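Local coordinates for beta-1,4-mannanase (PDB 4OOU), which hydrolyses internal beta-1,4-mannosidic linkages in mannans, galactomannans and glucomannans, releasing mainly short manno-oligosaccharides, at residues Q217-I222 against N256-S261; P162-L167 against H230-K235; G286-N289 against F294-N297. All blocks are in the same frame, centred on the assembly; numbering follows the deposited sequence.

Contact 1. Residues Q217-I222 against N256-S261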
ATOM      1  N   GLN A 217       7.127 -18.349   0.519  1.00 45.13           N
ATOM      2  CA  GLN A 217       7.687 -17.560   1.619  1.00 45.99           C
ATOM      3  C   GLN A 217       7.098 -16.171   1.628  1.00 45.33           C
ATOM      4  O   GLN A 217       6.686 -15.678   2.694  1.00 48.47           O
ATOM      5  CB  GLN A 217       9.203 -17.496   1.575  1.00 45.70           C
ATOM      6  CG  GLN A 217       9.864 -18.862   1.674  1.00 46.57           C
ATOM      7  CD  GLN A 217       9.402 -19.629   2.889  1.00 48.41           C
ATOM      8  OE1 GLN A 217       9.575 -19.185   4.029  1.00 45.96           O
ATOM      9  NE2 GLN A 217       8.788 -20.791   2.653  1.00 53.47           N
ATOM     10  N   ILE A 218       7.005 -15.551   0.452  1.00 43.47           N
ATOM     11  CA  ILE A 218       6.301 -14.259   0.354  1.00 40.18           C
ATOM     12  C   ILE A 218       4.961 -14.287   1.087  1.00 41.76           C
ATOM     13  O   ILE A 218       4.726 -13.461   1.962  1.00 39.50           O
ATOM     14  CB  ILE A 218       6.033 -13.793  -1.097  1.00 36.45           C
ATOM     15  CG1 ILE A 218       7.355 -13.415  -1.801  1.00 34.41           C
ATOM     16  CG2 ILE A 218       5.051 -12.620  -1.076  1.00 33.22           C
ATOM     17  CD1 ILE A 218       7.229 -13.059  -3.260  1.00 33.43           C
ATOM     18  N   LEU A 219       4.104 -15.240   0.720  1.00 42.49           N
ATOM     19  CA  LEU A 219       2.725 -15.319   1.239  1.00 41.21           C
ATOM     20  C   LEU A 219       2.662 -15.689   2.699  1.00 41.32           C
ATOM     21  O   LEU A 219       1.774 -15.209   3.406  1.00 40.49           O
ATOM     22  CB  LEU A 219       1.881 -16.340   0.441  1.00 41.26           C
ATOM     23  CG  LEU A 219       1.611 -15.967  -1.020  1.00 39.74           C
ATOM     24  CD1 LEU A 219       0.930 -17.108  -1.747  1.00 37.76           C
ATOM     25  CD2 LEU A 219       0.772 -14.699  -1.078  1.00 37.45           C
ATOM     26  N   LYS A 220       3.577 -16.556   3.132  1.00 41.46           N
ATOM     27  CA  LYS A 220       3.684 -16.921   4.534  1.00 43.39           C
ATOM     28  C   LYS A 220       4.098 -15.678   5.327  1.00 43.95           C
ATOM     29  O   LYS A 220       3.546 -15.347   6.396  1.00 38.74           O
ATOM     30  CB  LYS A 220       4.738 -18.006   4.704  1.00 46.33           C
ATOM     31  CG  LYS A 220       4.828 -18.534   6.130  1.00 49.45           C
ATOM     32  CD  LYS A 220       6.250 -18.893   6.528  1.00 50.45           C
ATOM     33  CE  LYS A 220       6.237 -19.902   7.648  1.00 51.12           C
ATOM     34  NZ  LYS A 220       7.620 -20.319   7.929  1.00 52.65           N
ATOM     35  N   THR A 221       5.087 -14.976   4.790  1.00 43.80           N
ATOM     36  CA  THR A 221       5.576 -13.796   5.469  1.00 46.41           C
ATOM     37  C   THR A 221       4.477 -12.752   5.602  1.00 45.98           C
ATOM     38  O   THR A 221       4.281 -12.183   6.693  1.00 49.07           O
ATOM     39  CB  THR A 221       6.801 -13.243   4.755  1.00 46.11           C
ATOM     40  OG1 THR A 221       7.808 -14.243   4.794  1.00 50.24           O
ATOM     41  CG2 THR A 221       7.310 -12.002   5.427  1.00 46.43           C
ATOM     42  N   ILE A 222       3.719 -12.522   4.533  1.00 41.84           N
ATOM     43  CA  ILE A 222       2.698 -11.493   4.650  1.00 44.23           C
ATOM     44  C   ILE A 222       1.509 -11.992   5.507  1.00 41.32           C
ATOM     45  O   ILE A 222       0.943 -11.229   6.283  1.00 39.38           O
ATOM     46  CB  ILE A 222       2.403 -10.632   3.335  1.00 46.86           C
ATOM     47  CG1 ILE A 222       0.924 -10.306   3.186  1.00 45.47           C
ATOM     48  CG2 ILE A 222       2.979 -11.168   2.003  1.00 47.44           C
ATOM     49  CD1 ILE A 222       0.197 -11.272   2.312  1.00 48.75           C
ATOM     50  N   ASN A 256      -4.843 -14.684  -8.908  1.00 44.45           N
ATOM     51  CA  ASN A 256      -4.888 -13.841  -7.709  1.00 46.76           C
ATOM     52  C   ASN A 256      -4.114 -14.568  -6.615  1.00 46.81           C
ATOM     53  O   ASN A 256      -4.652 -15.459  -5.962  1.00 50.49           O
ATOM     54  CB  ASN A 256      -6.345 -13.600  -7.278  1.00 49.36           C
ATOM     55  CG  ASN A 256      -6.479 -12.706  -6.044  1.00 52.68           C
ATOM     56  OD1 ASN A 256      -5.491 -12.277  -5.417  1.00 54.32           O
ATOM     57  ND2 ASN A 256      -7.728 -12.428  -5.678  1.00 50.73           N
ATOM     58  N   HIS A 257      -2.860 -14.176  -6.400  1.00 43.38           N
ATOM     59  CA  HIS A 257      -2.026 -14.856  -5.427  1.00 41.70           C
ATOM     60  C   HIS A 257      -2.249 -14.461  -3.991  1.00 38.99           C
ATOM     61  O   HIS A 257      -1.613 -15.044  -3.129  1.00 40.08           O
ATOM     62  CB  HIS A 257      -0.544 -14.652  -5.737  1.00 41.99           C
ATOM     63  CG  HIS A 257      -0.046 -15.531  -6.823  1.00 43.28           C
ATOM     64  ND1 HIS A 257      -0.051 -15.149  -8.146  1.00 42.18           N
ATOM     65  CD2 HIS A 257       0.455 -16.785  -6.790  1.00 46.42           C
ATOM     66  CE1 HIS A 257       0.442 -16.127  -8.885  1.00 43.87           C
ATOM     67  NE2 HIS A 257       0.752 -17.137  -8.088  1.00 46.09           N
ATOM     68  N   TYR A 258      -3.135 -13.500  -3.723  1.00 38.34           N
ATOM     69  CA  TYR A 258      -3.269 -12.930  -2.378  1.00 36.59           C
ATOM     70  C   TYR A 258      -4.685 -13.029  -1.790  1.00 39.50           C
ATOM     71  O   TYR A 258      -4.988 -12.392  -0.772  1.00 40.72           O
ATOM     72  CB  TYR A 258      -2.758 -11.484  -2.375  1.00 32.25           C
ATOM     73  CG  TYR A 258      -1.339 -11.325  -2.943  1.00 29.41           C
ATOM     74  CD1 TYR A 258      -1.133 -11.145  -4.285  1.00 28.21           C
ATOM     75  CD2 TYR A 258      -0.228 -11.345  -2.129  1.00 29.46           C
ATOM     76  CE1 TYR A 258       0.132 -10.984  -4.804  1.00 28.71           C
ATOM     77  CE2 TYR A 258       1.042 -11.191  -2.640  1.00 29.01           C
ATOM     78  CZ  TYR A 258       1.217 -11.009  -3.990  1.00 28.45           C
ATOM     79  OH  TYR A 258       2.483 -10.858  -4.546  1.00 27.48           O
ATOM     80  N   LYS A 259      -5.537 -13.848  -2.408  1.00 43.46           N
ATOM     81  CA  LYS A 259      -6.861 -14.160  -1.832  1.00 46.46           C
ATOM     82  C   LYS A 259      -6.752 -14.835  -0.474  1.00 40.88           C
ATOM     83  O   LYS A 259      -5.797 -15.549  -0.211  1.00 35.69           O
ATOM     84  CB  LYS A 259      -7.758 -15.002  -2.785  1.00 53.70           C
ATOM     85  CG  LYS A 259      -7.173 -16.211  -3.539  1.00 56.14           C
ATOM     86  CD  LYS A 259      -8.149 -16.589  -4.668  1.00 57.82           C
ATOM     87  CE  LYS A 259      -7.842 -17.907  -5.384  1.00 63.70           C
ATOM     88  NZ  LYS A 259      -6.938 -17.798  -6.572  1.00 63.75           N
ATOM     89  N   ASP A 260      -7.726 -14.580   0.391  1.00 38.09           N
ATOM     90  CA  ASP A 260      -7.779 -15.246   1.701  1.00 37.60           C
ATOM     91  C   ASP A 260      -7.226 -16.690   1.648  1.00 37.40           C
ATOM     92  O   ASP A 260      -6.202 -16.962   2.281  1.00 38.83           O
ATOM     93  CB  ASP A 260      -9.207 -15.252   2.260  1.00 36.53           C
ATOM     94  CG  ASP A 260      -9.713 -13.858   2.646  1.00 38.75           C
ATOM     95  OD1 ASP A 260      -9.281 -12.810   2.075  1.00 36.92           O
ATOM     96  OD2 ASP A 260     -10.588 -13.823   3.537  1.00 40.71           O
ATOM     97  N   SER A 261      -7.863 -17.602   0.898  1.00 37.86           N
ATOM     98  CA  SER A 261      -7.418 -19.037   0.860  1.00 41.20           C
ATOM     99  C   SER A 261      -5.875 -19.181   0.779  1.00 44.15           C
ATOM    100  O   SER A 261      -5.257 -19.868   1.617  1.00 46.09           O
ATOM    101  CB  SER A 261      -8.137 -19.889  -0.239  1.00 38.22           C
ATOM    102  OG  SER A 261      -7.554 -19.785  -1.535  1.00 36.58           O
TER
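L219 brings its CD2 methyl obliquely to the Y258 ring, 3.7 Å from ring atom CD2 of Y258, and the same methyl also meets the backbone of the preceding residue, lying 3.2 Å from H257 O. With CG anti to its own carbonyl carbon (chi1 -66°), L219 sets the other methyl beside that oxygen too, L219 CD1 being 3.6 Å from H257 O. The side chains of L219 and Y258 cross at about a right angle. I222, one helical turn beyond L219, brings CD1 to the ring edge, near its plane, 4.5 Å from Y258 CD2. In the TIM barrel of this family 5 glycosidase, these residues join the outer helix 215-232 to the loop that leads into helix 260-267, whose L263 also packs on L219 and I222. V240 of barrel strand 238-241 touches both I222 and Y258. An Asx turn shapes the loop: Y258 N donates to N256 OD1 over 3.1 Å, with an N-H...O angle of 158° and the donor above the carbonyl plane. Y258 OH is hydrogen-bonded to E183 OE2, and the Y258 side chain lies about 8 Å from that of E181, the probable proton donor/acceptor.

Contact 2. Residues P162-L167 against H230-K235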
ATOM      1  N   PRO A 162       4.050  -3.295  18.860  1.00 37.89           N
ATOM      2  CA  PRO A 162       4.065  -1.989  19.534  1.00 38.53           C
ATOM      3  C   PRO A 162       3.703  -0.801  18.630  1.00 38.22           C
ATOM      4  O   PRO A 162       3.075   0.172  19.100  1.00 43.75           O
ATOM      5  CB  PRO A 162       5.500  -1.857  20.072  1.00 37.65           C
ATOM      6  CG  PRO A 162       6.205  -3.125  19.751  1.00 38.10           C
ATOM      7  CD  PRO A 162       5.234  -4.112  19.175  1.00 37.63           C
ATOM      8  N   MET A 163       4.089  -0.865  17.364  1.00 35.74           N
ATOM      9  CA  MET A 163       3.669   0.171  16.400  1.00 37.36           C
ATOM     10  C   MET A 163       2.141   0.167  16.208  1.00 36.66           C
ATOM     11  O   MET A 163       1.491   1.206  16.210  1.00 34.07           O
ATOM     12  CB  MET A 163       4.336  -0.043  15.039  1.00 35.40           C
ATOM     13  CG  MET A 163       5.792   0.339  14.959  1.00 35.95           C
ATOM     14  SD  MET A 163       6.301   0.065  13.239  1.00 41.24           S
ATOM     15  CE  MET A 163       7.137  -1.455  13.525  1.00 39.64           C
ATOM     16  N   VAL A 164       1.567  -1.020  16.063  1.00 37.74           N
ATOM     17  CA  VAL A 164       0.139  -1.120  15.861  1.00 38.92           C
ATOM     18  C   VAL A 164      -0.603  -0.589  17.073  1.00 39.54           C
ATOM     19  O   VAL A 164      -1.618   0.093  16.930  1.00 39.06           O
ATOM     20  CB  VAL A 164      -0.327  -2.572  15.602  1.00 43.67           C
ATOM     21  CG1 VAL A 164      -1.810  -2.573  15.234  1.00 45.81           C
ATOM     22  CG2 VAL A 164       0.498  -3.235  14.489  1.00 45.99           C
ATOM     23  N   ASN A 165      -0.113  -0.909  18.267  1.00 39.23           N
ATOM     24  CA  ASN A 165      -0.883  -0.593  19.474  1.00 41.95           C
ATOM     25  C   ASN A 165      -0.881   0.893  19.759  1.00 40.02           C
ATOM     26  O   ASN A 165      -1.868   1.440  20.255  1.00 37.41           O
ATOM     27  CB  ASN A 165      -0.409  -1.420  20.668  1.00 42.24           C
ATOM     28  CG  ASN A 165      -1.048  -2.791  20.687  1.00 46.14           C
ATOM     29  OD1 ASN A 165      -2.273  -2.892  20.615  1.00 49.91           O
ATOM     30  ND2 ASN A 165      -0.234  -3.858  20.733  1.00 46.74           N
ATOM     31  N   ALA A 166       0.207   1.560  19.380  1.00 39.66           N
ATOM     32  CA  ALA A 166       0.285   3.006  19.576  1.00 37.93           C
ATOM     33  C   ALA A 166      -0.476   3.779  18.515  1.00 38.34           C
ATOM     34  O   ALA A 166      -0.952   4.844  18.778  1.00 42.18           O
ATOM     35  CB  ALA A 166       1.735   3.444  19.625  1.00 37.58           C
ATOM     36  N   LEU A 167      -0.611   3.244  17.309  1.00 43.62           N
ATOM     37  CA  LEU A 167      -1.171   4.037  16.219  1.00 46.42           C
ATOM     38  C   LEU A 167      -2.633   3.714  15.838  1.00 49.05           C
ATOM     39  O   LEU A 167      -3.229   4.390  14.968  1.00 48.85           O
ATOM     40  CB  LEU A 167      -0.278   3.892  14.988  1.00 46.22           C
ATOM     41  CG  LEU A 167       1.203   4.263  15.097  1.00 42.93           C
ATOM     42  CD1 LEU A 167       1.824   3.971  13.731  1.00 46.64           C
ATOM     43  CD2 LEU A 167       1.463   5.699  15.524  1.00 41.93           C
ATOM     44  N   HIS A 230      -3.782  -7.529  12.771  1.00 42.33           N
ATOM     45  CA  HIS A 230      -5.162  -7.773  13.140  1.00 43.24           C
ATOM     46  C   HIS A 230      -5.240  -8.173  14.613  1.00 41.17           C
ATOM     47  O   HIS A 230      -6.108  -7.689  15.310  1.00 41.35           O
ATOM     48  CB  HIS A 230      -5.803  -8.846  12.247  1.00 43.44           C
ATOM     49  CG  HIS A 230      -5.975  -8.432  10.810  1.00 41.70           C
ATOM     50  ND1 HIS A 230      -6.670  -7.300  10.436  1.00 40.38           N
ATOM     51  CD2 HIS A 230      -5.572  -9.023   9.655  1.00 40.04           C
ATOM     52  CE1 HIS A 230      -6.671  -7.206   9.115  1.00 41.90           C
ATOM     53  NE2 HIS A 230      -6.023  -8.246   8.617  1.00 37.21           N
ATOM     54  N   ASN A 231      -4.330  -9.027  15.089  1.00 40.55           N
ATOM     55  CA  ASN A 231      -4.310  -9.401  16.526  1.00 43.19           C
ATOM     56  C   ASN A 231      -4.334  -8.153  17.430  1.00 44.62           C
ATOM     57  O   ASN A 231      -5.047  -8.093  18.419  1.00 41.58           O
ATOM     58  CB  ASN A 231      -3.082 -10.271  16.909  1.00 39.74           C
ATOM     59  CG  ASN A 231      -3.162 -11.713  16.386  1.00 37.48           C
ATOM     60  OD1 ASN A 231      -2.138 -12.328  16.099  1.00 36.87           O
ATOM     61  ND2 ASN A 231      -4.360 -12.237  16.229  1.00 36.16           N
ATOM     62  N   ALA A 232      -3.552  -7.161  17.052  1.00 46.79           N
ATOM     63  CA  ALA A 232      -3.363  -5.978  17.867  1.00 47.85           C
ATOM     64  C   ALA A 232      -4.481  -4.954  17.667  1.00 45.23           C
ATOM     65  O   ALA A 232      -4.887  -4.289  18.624  1.00 44.96           O
ATOM     66  CB  ALA A 232      -1.994  -5.356  17.554  1.00 47.47           C
ATOM     67  N   ASP A 233      -4.914  -4.799  16.412  1.00 49.64           N
ATOM     68  CA  ASP A 233      -6.001  -3.872  16.005  1.00 47.61           C
ATOM     69  C   ASP A 233      -6.995  -4.577  15.098  1.00 44.68           C
ATOM     70  O   ASP A 233      -6.729  -4.792  13.917  1.00 44.97           O
ATOM     71  CB  ASP A 233      -5.459  -2.613  15.310  1.00 45.13           C
ATOM     72  CG  ASP A 233      -6.571  -1.706  14.795  1.00 45.20           C
ATOM     73  OD1 ASP A 233      -7.719  -1.821  15.290  1.00 44.50           O
ATOM     74  OD2 ASP A 233      -6.298  -0.872  13.897  1.00 45.04           O
ATOM     75  N   SER A 234      -8.136  -4.944  15.673  1.00 45.42           N
ATOM     76  CA  SER A 234      -9.058  -5.864  15.016  1.00 45.53           C
ATOM     77  C   SER A 234      -9.593  -5.220  13.754  1.00 45.56           C
ATOM     78  O   SER A 234      -9.701  -5.903  12.746  1.00 51.54           O
ATOM     79  CB  SER A 234     -10.224  -6.288  15.944  1.00 41.81           C
ATOM     80  OG  SER A 234     -10.935  -5.159  16.429  1.00 37.93           O
ATOM     81  N   LYS A 235      -9.918  -3.921  13.811  1.00 41.34           N
ATOM     82  CA  LYS A 235     -10.470  -3.198  12.637  1.00 42.32           C
ATOM     83  C   LYS A 235      -9.451  -2.649  11.617  1.00 41.33           C
ATOM     84  O   LYS A 235      -9.850  -2.042  10.615  1.00 41.74           O
ATOM     85  CB  LYS A 235     -11.402  -2.042  13.055  1.00 41.65           C
ATOM     86  CG  LYS A 235     -10.816  -1.004  13.994  1.00 39.25           C
ATOM     87  CD  LYS A 235      -9.620  -0.235  13.490  1.00 39.83           C
ATOM     88  CE  LYS A 235      -9.287   0.887  14.469  1.00 38.83           C
ATOM     89  NZ  LYS A 235      -7.916   1.414  14.346  1.00 36.25           N
TER
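A232 and V164 bury the most surface here, with N165 next. The A232 methyl points at helix 149-167: A232 CB is 3.6 Å from V164 CG1 and 3.8 Å from V164 CB. With CG1 anti to the backbone N (chi1 -173°), the valine turns that one methyl to the other segment, where it serves two residues, since V164 CG1 also lies 3.7 Å from D233 CB. N165 approaches the same alanine with its amide group: N165 ND2 is 3.9 Å from A232 CB, while N165 OD1 stands 3.6 Å from A232 O. K168 NZ hydrogen-bonds to both of these oxygens, which probably offsets their proximity. The backbones come nearest at N165 and A232, their CA atoms 6.1 Å apart, a close spacing consistent with the small alanine side chain. The contact joins the last turn and a half of helix 149-167 to the C-terminal end of helix 215-232, away from the substrate-binding and catalytic residues. D233 leaves helical geometry directly after A232, and K235 NZ meets D233 OD2 at 2.8 Å in a salt bridge, from the syn side but tilted 31° out of the carboxylate plane. K235 NZ also donates to K168 O. The chemistry is thus divided, with van der Waals packing between the segments at V164 and A232, and polar closure supplied by lysines that tie the two helix ends together.

Contact 3. Residues G286-N289 against F294-N297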
ATOM      1  N   GLY A 286       4.438   3.708 -24.198  1.00 57.47           N
ATOM      2  CA  GLY A 286       3.118   4.279 -24.452  1.00 53.33           C
ATOM      3  C   GLY A 286       1.962   3.285 -24.603  1.00 50.40           C
ATOM      4  O   GLY A 286       0.893   3.675 -25.088  1.00 50.56           O
ATOM      5  N   LYS A 287       2.135   2.020 -24.203  1.00 44.05           N
ATOM      6  CA  LYS A 287       1.044   1.046 -24.323  1.00 44.43           C
ATOM      7  C   LYS A 287       0.801   0.292 -23.038  1.00 41.74           C
ATOM      8  O   LYS A 287       1.698  -0.321 -22.498  1.00 39.20           O
ATOM      9  CB  LYS A 287       1.304   0.063 -25.456  1.00 50.19           C
ATOM     10  N   TRP A 288      -0.424   0.380 -22.534  1.00 42.88           N
ATOM     11  CA  TRP A 288      -0.867  -0.406 -21.392  1.00 43.60           C
ATOM     12  C   TRP A 288      -0.766  -1.922 -21.653  1.00 44.40           C
ATOM     13  O   TRP A 288      -0.811  -2.369 -22.782  1.00 43.23           O
ATOM     14  CB  TRP A 288      -2.340  -0.107 -21.073  1.00 43.54           C
ATOM     15  CG  TRP A 288      -2.674   1.270 -20.606  1.00 45.83           C
ATOM     16  CD1 TRP A 288      -3.520   2.142 -21.213  1.00 49.22           C
ATOM     17  CD2 TRP A 288      -2.225   1.919 -19.415  1.00 48.48           C
ATOM     18  NE1 TRP A 288      -3.616   3.311 -20.487  1.00 48.91           N
ATOM     19  CE2 TRP A 288      -2.830   3.197 -19.380  1.00 48.70           C
ATOM     20  CE3 TRP A 288      -1.382   1.548 -18.372  1.00 49.14           C
ATOM     21  CZ2 TRP A 288      -2.606   4.100 -18.362  1.00 49.21           C
ATOM     22  CZ3 TRP A 288      -1.158   2.455 -17.363  1.00 52.51           C
ATOM     23  CH2 TRP A 288      -1.763   3.716 -17.366  1.00 50.52           C
ATOM     24  N   ASN A 289      -0.663  -2.715 -20.595  1.00 45.46           N
ATOM     25  CA  ASN A 289      -0.988  -4.147 -20.692  1.00 45.47           C
ATOM     26  C   ASN A 289      -2.441  -4.387 -21.196  1.00 46.69           C
ATOM     27  O   ASN A 289      -3.297  -3.537 -21.058  1.00 42.62           O
ATOM     28  CB  ASN A 289      -0.795  -4.836 -19.335  1.00 43.30           C
ATOM     29  CG  ASN A 289       0.652  -4.869 -18.871  1.00 40.35           C
ATOM     30  OD1 ASN A 289       1.600  -4.511 -19.594  1.00 39.30           O
ATOM     31  ND2 ASN A 289       0.828  -5.313 -17.647  1.00 38.04           N
ATOM     32  N   PHE A 294      -6.740   0.694 -16.489  1.00 43.27           N
ATOM     33  CA  PHE A 294      -7.305   1.784 -17.284  1.00 41.64           C
ATOM     34  C   PHE A 294      -7.700   1.276 -18.661  1.00 41.82           C
ATOM     35  O   PHE A 294      -8.278   2.025 -19.441  1.00 42.58           O
ATOM     36  CB  PHE A 294      -6.360   2.995 -17.393  1.00 42.60           C
ATOM     37  CG  PHE A 294      -6.175   3.733 -16.096  1.00 40.24           C
ATOM     38  CD1 PHE A 294      -7.199   4.491 -15.569  1.00 41.95           C
ATOM     39  CD2 PHE A 294      -4.975   3.644 -15.377  1.00 41.97           C
ATOM     40  CE1 PHE A 294      -7.039   5.152 -14.339  1.00 42.22           C
ATOM     41  CE2 PHE A 294      -4.809   4.295 -14.153  1.00 42.08           C
ATOM     42  CZ  PHE A 294      -5.844   5.055 -13.630  1.00 39.01           C
ATOM     43  N   LYS A 295      -7.440  -0.001 -18.942  1.00 42.12           N
ATOM     44  CA  LYS A 295      -8.010  -0.657 -20.130  1.00 44.44           C
ATOM     45  C   LYS A 295      -9.385  -1.259 -19.868  1.00 46.20           C
ATOM     46  O   LYS A 295     -10.100  -1.572 -20.794  1.00 46.35           O
ATOM     47  CB  LYS A 295      -7.073  -1.747 -20.663  1.00 44.20           C
ATOM     48  CG  LYS A 295      -6.012  -1.228 -21.609  1.00 46.16           C
ATOM     49  CD  LYS A 295      -6.637  -0.856 -22.956  1.00 52.21           C
ATOM     50  CE  LYS A 295      -5.659  -0.924 -24.126  1.00 58.02           C
ATOM     51  NZ  LYS A 295      -5.314  -2.331 -24.468  1.00 64.44           N
ATOM     52  N   VAL A 296      -9.782  -1.374 -18.611  1.00 48.79           N
ATOM     53  CA  VAL A 296     -10.776  -2.357 -18.252  1.00 49.27           C
ATOM     54  C   VAL A 296     -11.678  -1.863 -17.084  1.00 48.61           C
ATOM     55  O   VAL A 296     -11.641  -0.694 -16.732  1.00 52.16           O
ATOM     56  CB  VAL A 296      -9.987  -3.655 -17.978  1.00 53.00           C
ATOM     57  CG1 VAL A 296      -9.804  -3.928 -16.489  1.00 53.95           C
ATOM     58  CG2 VAL A 296     -10.606  -4.830 -18.703  1.00 55.85           C
ATOM     59  N   ASN A 297     -12.523  -2.732 -16.550  1.00 46.53           N
ATOM     60  CA  ASN A 297     -13.366  -2.458 -15.374  1.00 46.98           C
ATOM     61  C   ASN A 297     -12.723  -2.996 -14.122  1.00 44.22           C
ATOM     62  O   ASN A 297     -12.082  -4.029 -14.186  1.00 49.66           O
ATOM     63  CB  ASN A 297     -14.632  -3.316 -15.469  1.00 52.05           C
ATOM     64  CG  ASN A 297     -15.839  -2.566 -15.918  1.00 56.76           C
ATOM     65  OD1 ASN A 297     -15.805  -1.362 -16.170  1.00 68.48           O
ATOM     66  ND2 ASN A 297     -16.941  -3.287 -16.023  1.00 55.38           N
TER
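This is an aromatic and aliphatic packing contact within one loop, the excursion between barrel strands 277-281 and 308-313. W288 and F294 carry most of it: their six-membered rings have centroids 5.6 Å apart and planes inclined at 35°, an oblique pairing. W288 CH2 comes within 3.8 Å of F294 CD2, while F294 CB sits over one face of the indole, offset toward its rim. K295, a solvent-exposed residue bent at chi2 and chi4, lies alongside with its CG 3.9 Å from W288 CB and 3.6 Å from N289 O. The indole NE1 is hydrogen-bonded to E321, and F294 meets F313 edge-to-face and packs on L326 and A330 of helix 323-332. An alanine in place of W288 would probably leave F294 without its aromatic neighbour on this side, and E321 without the indole donor. N289 directs its amide to E245; the N289 side chain is about 4 Å from that of H284, and the W288 side chain about 5 Å from that of Y282, both substrate-binding residues. The loop follows strand 277-281 and lies beside these residues, as expected of the loops after the C-terminal strand ends that build the substrate cleft of a TIM barrel.

How the contacts relate
The three contacts lie around one TIM barrel. Contacts 1 and 2 share helix 215-232: contact 1 uses its early turns and contact 2 its C-terminal end, with centres 20 Å apart and nearest atoms about 8 Å apart. Their segments alternate along the chain, and the shared helix links them. Contact 3 follows both in sequence; its centre is 26 Å from that of contact 1 and 37 Å from that of contact 2, on the opposite side of the chain's centre from contact 2. Contacts 1 and 3, whose side chains lie near substrate-binding residues, probably belong with the substrate-binding end of the barrel, whereas contact 2 packs outer helices away from the substrate-binding and catalytic residues.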